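Local structure of nucleoside permease NupG (Escherichia coli K-12, 7DLA) at residues S258-S263 with L313-Y318; V289-R294 with C320-F325. The protein carries purine and pyrimidine nucleosides across the Escherichia coli inner membrane, using the proton motive force to drive their transport. The protein carries 1 engineered substitution. All coordinates share one frame; numbering follows the deposited sequence.

Interaction 1 of 2, residues S258-S263 with L313-Y318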
loop_
_atom_site.group_PDB
_atom_site.type_symbol
_atom_site.label_atom_id
_atom_site.label_comp_id
_atom_site.label_asym_id
_atom_site.label_seq_id
_atom_site.Cartn_x
_atom_site.Cartn_y
_atom_site.Cartn_z
ATOM N N SER A 258 -10.181 -5.072 7.938
ATOM C CA SER A 258 -10.828 -4.435 6.789
ATOM C C SER A 258 -11.351 -3.039 7.128
ATOM O O SER A 258 -11.266 -2.115 6.298
ATOM C CB SER A 258 -11.958 -5.313 6.281
ATOM O OG SER A 258 -12.923 -5.443 7.301
ATOM N N ILE A 259 -11.872 -2.866 8.351
ATOM C CA ILE A 259 -12.340 -1.559 8.797
ATOM C C ILE A 259 -11.284 -0.509 8.547
ATOM O O ILE A 259 -11.605 0.660 8.299
ATOM C CB ILE A 259 -12.758 -1.624 10.274
ATOM C CG1 ILE A 259 -13.735 -2.782 10.463
ATOM C CG2 ILE A 259 -13.347 -0.298 10.735
ATOM C CD1 ILE A 259 -14.257 -2.899 11.852
ATOM N N SER A 260 -10.016 -0.921 8.523
ATOM C CA SER A 260 -8.945 -0.014 8.137
ATOM C C SER A 260 -9.143 0.510 6.715
ATOM O O SER A 260 -9.139 1.732 6.491
ATOM C CB SER A 260 -7.594 -0.713 8.296
ATOM O OG SER A 260 -7.366 -1.078 9.662
ATOM N N GLN A 261 -9.363 -0.395 5.744
ATOM C CA GLN A 261 -9.540 0.032 4.352
ATOM C C GLN A 261 -10.855 0.768 4.162
ATOM O O GLN A 261 -10.936 1.755 3.409
ATOM C CB GLN A 261 -9.499 -1.166 3.432
ATOM C CG GLN A 261 -8.621 -2.239 3.950
ATOM C CD GLN A 261 -7.237 -1.769 4.197
ATOM O OE1 GLN A 261 -6.692 -1.952 5.282
ATOM N NE2 GLN A 261 -6.623 -1.208 3.172
ATOM N N ILE A 262 -11.895 0.273 4.823
ATOM C CA ILE A 262 -13.176 0.965 4.858
ATOM C C ILE A 262 -12.966 2.436 5.221
ATOM O O ILE A 262 -13.364 3.357 4.483
ATOM C CB ILE A 262 -14.108 0.265 5.863
ATOM C CG1 ILE A 262 -14.352 -1.170 5.459
ATOM C CG2 ILE A 262 -15.485 0.878 5.835
ATOM C CD1 ILE A 262 -15.352 -1.856 6.359
ATOM N N SER A 263 -12.310 2.678 6.360
ATOM C CA SER A 263 -12.177 4.047 6.858
ATOM C C SER A 263 -11.243 4.878 5.987
ATOM O O SER A 263 -11.432 6.089 5.863
ATOM C CB SER A 263 -11.680 4.042 8.299
ATOM O OG SER A 263 -11.866 5.316 8.846
ATOM N N LEU A 313 -11.560 1.350 17.289
ATOM C CA LEU A 313 -11.131 2.742 17.283
ATOM C C LEU A 313 -9.861 2.932 16.485
ATOM O O LEU A 313 -9.767 3.846 15.658
ATOM C CB LEU A 313 -10.945 3.217 18.715
ATOM C CG LEU A 313 -12.053 4.047 19.345
ATOM C CD1 LEU A 313 -13.408 3.421 19.217
ATOM C CD2 LEU A 313 -11.684 4.122 20.801
ATOM N N SER A 314 -8.869 2.084 16.727
ATOM C CA SER A 314 -7.643 2.161 15.949
ATOM C C SER A 314 -7.918 2.018 14.462
ATOM O O SER A 314 -7.415 2.804 13.655
ATOM C CB SER A 314 -6.647 1.095 16.388
ATOM O OG SER A 314 -5.481 1.177 15.583
ATOM N N MET A 315 -8.653 0.974 14.073
ATOM C CA MET A 315 -9.050 0.860 12.664
ATOM C C MET A 315 -9.550 2.165 12.064
ATOM O O MET A 315 -9.046 2.614 11.028
ATOM C CB MET A 315 -10.106 -0.224 12.488
ATOM C CG MET A 315 -9.589 -1.591 12.508
ATOM S SD MET A 315 -8.516 -2.132 13.813
ATOM C CE MET A 315 -7.139 -2.640 12.792
ATOM N N ILE A 316 -10.554 2.769 12.703
ATOM C CA ILE A 316 -11.112 4.033 12.210
ATOM C C ILE A 316 -10.005 5.078 12.059
ATOM O O ILE A 316 -9.885 5.749 11.025
ATOM C CB ILE A 316 -12.205 4.544 13.164
ATOM C CG1 ILE A 316 -13.380 3.561 13.256
ATOM C CG2 ILE A 316 -12.660 5.938 12.699
ATOM C CD1 ILE A 316 -14.014 3.322 11.966
ATOM N N VAL A 317 -9.178 5.227 13.101
ATOM C CA VAL A 317 -8.113 6.224 13.064
ATOM C C VAL A 317 -7.152 5.964 11.919
ATOM O O VAL A 317 -6.542 6.903 11.371
ATOM C CB VAL A 317 -7.371 6.297 14.414
ATOM C CG1 VAL A 317 -6.604 7.576 14.494
ATOM C CG2 VAL A 317 -8.354 6.350 15.535
ATOM N N TYR A 318 -7.014 4.706 11.529
ATOM C CA TYR A 318 -6.061 4.363 10.481
ATOM C C TYR A 318 -6.361 5.100 9.180
ATOM O O TYR A 318 -5.445 5.429 8.421
ATOM C CB TYR A 318 -6.081 2.851 10.231
ATOM C CG TYR A 318 -5.335 2.437 8.994
ATOM C CD1 TYR A 318 -3.959 2.277 9.006
ATOM C CD2 TYR A 318 -5.996 2.261 7.802
ATOM C CE1 TYR A 318 -3.279 1.903 7.864
ATOM C CE2 TYR A 318 -5.331 1.901 6.663
ATOM C CZ TYR A 318 -3.981 1.721 6.692
ATOM O OH TYR A 318 -3.353 1.352 5.525
#
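The phenol ring of Tyr318 meets Ser260 at one corner. The carbonyl oxygen of Ser260 lies in the ring plane at the edge, 3.4 Å from Tyr318 CD2, while Ser260 CB approaches the same carbon obliquely, with CB 3.4 Å from Tyr318 CD2. A second oblique neighbour is the amide of Gln261, whose OE1 stands 4.3 Å from Tyr318 CE2. CG of Tyr318 is anti to its backbone N (chi1 169°), which sets the root of the ring beside Ser260. At the far end of the ring, the hydroxyl makes a hydrogen bond with Asn228.

Beside the ring, Met315 bends at its second and third torsions and lies against the serine hydroxyl, with Met315 CE 3.5 Å from Ser260 OG; that hydroxyl has its polar partner in Arg294. The apolar share falls to Ile259, whose side chain crosses that of Met315 at about a right angle, with Ile259 CG2 3.7 Å from Met315 CB. The same methyl also meets the tip of Ile316, CG2 of Ile259 lying 3.9 Å from CD1 of Ile316. One turn on, Ser263 OG donates a 3.0 Å hydrogen bond to Ile316 O. The donor sits in the carbonyl plane on a lone pair, at a C=O...OG angle of 118°.

Small serine side chains at the interface are consistent with an axis separation of just 7.3 Å at a 35° crossing. This is close packing of two transmembrane helices with serines at the interface, running in roughly the same direction, here 248-268 and 306-326 in the C-terminal half of a major facilitator superfamily fold.

Interaction 2 of 2, residues V289-R294 with C320-F325; sequences VAWILR and CAFAFF. Engineered in segment 320-325: Ala323 (natural residue Asp).
Trp291 lays one face of its indole on the methyl of Ala321, and its two torsions describe the pose. CG is anti to the carbonyl carbon (chi1 -81°), and with chi2 at 111° the indole ends with one face over Ala321. The result is a CH-pi contact: Ala321 CB stands 3.7 Å from the centroid of the five-membered ring of Trp291 and only 8° off its normal. In this pose the indole nitrogen also comes to the partner backbone, with Trp291 NE1 3.1 Å from Ala321 O. The six-membered ring reaches the next residue, Trp291 CZ2 lying 4.1 Å from Phe322 CA.

Beside the indole contact the packing is of small groups: Ala290 CB is 3.7 Å from Ala321 CB and 3.9 Å from Cys320 SG. SG of Cys320, anti to its own backbone N, touches Ala290 CB and also lies over one face of the Phe324 ring, offset toward the rim. Elsewhere the indole touches Ser391 of helix 380-402 and meets the ring of Phe295. An alanine in place of Trp291 would probably leave the methyl of Ala321 without its aromatic cover and open a gap between helices 289-294 and 320-325.

The segments run antiparallel, with axes 8.7 Å apart. Close alanine-on-alanine packing flanked by an indole here joins transmembrane helices 281-300 and 306-326, sequence neighbours linked by a short periplasmic turn in the twelve-helix major facilitator fold.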
loop_
_atom_site.group_PDB
_atom_site.type_symbol
_atom_site.label_atom_id
_atom_site.label_comp_id
_atom_site.label_asym_id
_atom_site.label_seq_id
_atom_site.Cartn_x
_atom_site.Cartn_y
_atom_site.Cartn_z
ATOM N N VAL A 289 -0.529 12.895 14.082
ATOM C CA VAL A 289 -1.080 12.612 15.403
ATOM C C VAL A 289 -1.913 11.335 15.365
ATOM O O VAL A 289 -1.870 10.509 16.298
ATOM C CB VAL A 289 -1.886 13.829 15.903
ATOM C CG1 VAL A 289 -2.794 13.470 17.084
ATOM C CG2 VAL A 289 -0.930 14.925 16.284
ATOM N N ALA A 290 -2.662 11.134 14.277
ATOM C CA ALA A 290 -3.492 9.941 14.170
ATOM C C ALA A 290 -2.653 8.663 14.222
ATOM O O ALA A 290 -3.096 7.656 14.779
ATOM C CB ALA A 290 -4.327 10.007 12.889
ATOM N N TRP A 291 -1.445 8.681 13.642
ATOM C CA TRP A 291 -0.599 7.488 13.730
ATOM C C TRP A 291 -0.261 7.140 15.176
ATOM O O TRP A 291 -0.219 5.954 15.551
ATOM C CB TRP A 291 0.684 7.653 12.916
ATOM C CG TRP A 291 0.502 7.386 11.462
ATOM C CD1 TRP A 291 0.553 8.286 10.436
ATOM C CD2 TRP A 291 0.176 6.116 10.868
ATOM N NE1 TRP A 291 0.314 7.642 9.231
ATOM C CE2 TRP A 291 0.076 6.316 9.475
ATOM C CE3 TRP A 291 -0.030 4.826 11.381
ATOM C CZ2 TRP A 291 -0.225 5.276 8.591
ATOM C CZ3 TRP A 291 -0.332 3.786 10.495
ATOM C CH2 TRP A 291 -0.426 4.019 9.118
ATOM N N ILE A 292 0.013 8.157 15.995
ATOM C CA ILE A 292 0.225 7.927 17.422
ATOM C C ILE A 292 -0.952 7.159 17.985
ATOM O O ILE A 292 -0.795 6.070 18.559
ATOM C CB ILE A 292 0.394 9.256 18.177
ATOM C CG1 ILE A 292 1.553 10.071 17.616
ATOM C CG2 ILE A 292 0.565 8.987 19.683
ATOM C CD1 ILE A 292 1.680 11.423 18.264
ATOM N N LEU A 293 -2.147 7.751 17.835
ATOM C CA LEU A 293 -3.360 7.131 18.368
ATOM C C LEU A 293 -3.538 5.700 17.870
ATOM O O LEU A 293 -3.916 4.801 18.635
ATOM C CB LEU A 293 -4.570 7.948 17.984
ATOM C CG LEU A 293 -5.034 9.073 18.867
ATOM C CD1 LEU A 293 -5.728 10.045 17.949
ATOM C CD2 LEU A 293 -6.021 8.518 19.862
ATOM N N ARG A 294 -3.276 5.475 16.586
ATOM C CA ARG A 294 -3.419 4.154 15.993
ATOM C C ARG A 294 -2.552 3.145 16.742
ATOM O O ARG A 294 -3.064 2.180 17.335
ATOM C CB ARG A 294 -3.037 4.248 14.510
ATOM C CG ARG A 294 -3.585 3.215 13.521
ATOM C CD ARG A 294 -3.039 1.812 13.728
ATOM N NE ARG A 294 -3.365 0.921 12.608
ATOM C CZ ARG A 294 -4.540 0.355 12.353
ATOM N NH1 ARG A 294 -5.586 0.560 13.151
ATOM N NH2 ARG A 294 -4.653 -0.419 11.279
ATOM N N CYS A 320 -7.897 8.129 8.275
ATOM C CA CYS A 320 -7.293 9.449 8.315
ATOM C C CYS A 320 -5.770 9.348 8.309
ATOM O O CYS A 320 -5.109 9.878 7.413
ATOM C CB CYS A 320 -7.811 10.186 9.545
ATOM S SG CYS A 320 -6.721 11.412 10.122
ATOM N N ALA A 321 -5.195 8.616 9.276
ATOM C CA ALA A 321 -3.737 8.516 9.371
ATOM C C ALA A 321 -3.069 8.216 8.027
ATOM O O ALA A 321 -2.060 8.835 7.680
ATOM C CB ALA A 321 -3.356 7.448 10.392
ATOM N N PHE A 322 -3.622 7.282 7.249
ATOM C CA PHE A 322 -2.998 6.821 6.005
ATOM C C PHE A 322 -3.322 7.720 4.811
ATOM O O PHE A 322 -2.448 7.966 3.971
ATOM C CB PHE A 322 -3.398 5.351 5.724
ATOM C CG PHE A 322 -2.672 4.716 4.543
ATOM C CD1 PHE A 322 -2.961 5.074 3.230
ATOM C CD2 PHE A 322 -1.625 3.841 4.756
ATOM C CE1 PHE A 322 -2.264 4.512 2.148
ATOM C CE2 PHE A 322 -0.924 3.286 3.681
ATOM C CZ PHE A 322 -1.245 3.624 2.377
ATOM N N ALA A 323 -4.547 8.230 4.715
ATOM C CA ALA A 323 -4.900 9.029 3.550
ATOM C C ALA A 323 -4.361 10.457 3.662
ATOM O O ALA A 323 -3.813 11.008 2.684
ATOM C CB ALA A 323 -6.419 9.033 3.377
ATOM N N PHE A 324 -4.506 11.058 4.845
ATOM C CA PHE A 324 -4.293 12.486 4.976
ATOM C C PHE A 324 -2.865 12.859 4.615
ATOM O O PHE A 324 -2.637 13.792 3.837
ATOM C CB PHE A 324 -4.641 12.959 6.387
ATOM C CG PHE A 324 -6.107 13.067 6.632
ATOM C CD1 PHE A 324 -6.998 12.259 5.943
ATOM C CD2 PHE A 324 -6.612 14.044 7.474
ATOM C CE1 PHE A 324 -8.371 12.381 6.120
ATOM C CE2 PHE A 324 -7.986 14.173 7.664
ATOM C CZ PHE A 324 -8.863 13.330 6.985
ATOM N N PHE A 325 -1.879 12.146 5.157
ATOM C CA PHE A 325 -0.515 12.590 4.908
ATOM C C PHE A 325 -0.197 12.549 3.424
ATOM O O PHE A 325 0.445 13.454 2.897
ATOM C CB PHE A 325 0.520 11.755 5.666
ATOM C CG PHE A 325 1.931 12.327 5.562
ATOM C CD1 PHE A 325 2.306 13.446 6.313
ATOM C CD2 PHE A 325 2.843 11.819 4.646
ATOM C CE1 PHE A 325 3.582 13.993 6.197
ATOM C CE2 PHE A 325 4.124 12.368 4.532
ATOM C CZ PHE A 325 4.490 13.451 5.307
#

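In the fold
Both interactions bind helix 305-335 to the long helix 253-299, but to different transmembrane spans of it, so that 306-326 is held on one side by 248-268 and on another by 281-300. Interaction 1, between roughly parallel spans, is the more polar and only partly buried, with Ile316 on the surface; interaction 2, between antiparallel spans, is buried and largely apolar and aromatic. Arg294 ties them together: carried by segment 289-294, though not itself touching 320-325, it sends its guanidinium into interaction 1, where NH1 probably hydrogen-bonds Ser314 OG and NH2 Ser260 OG, with Thr227 as a further partner of NH2. Four transmembrane spans, 210-236 included, thus meet at one buried arginine.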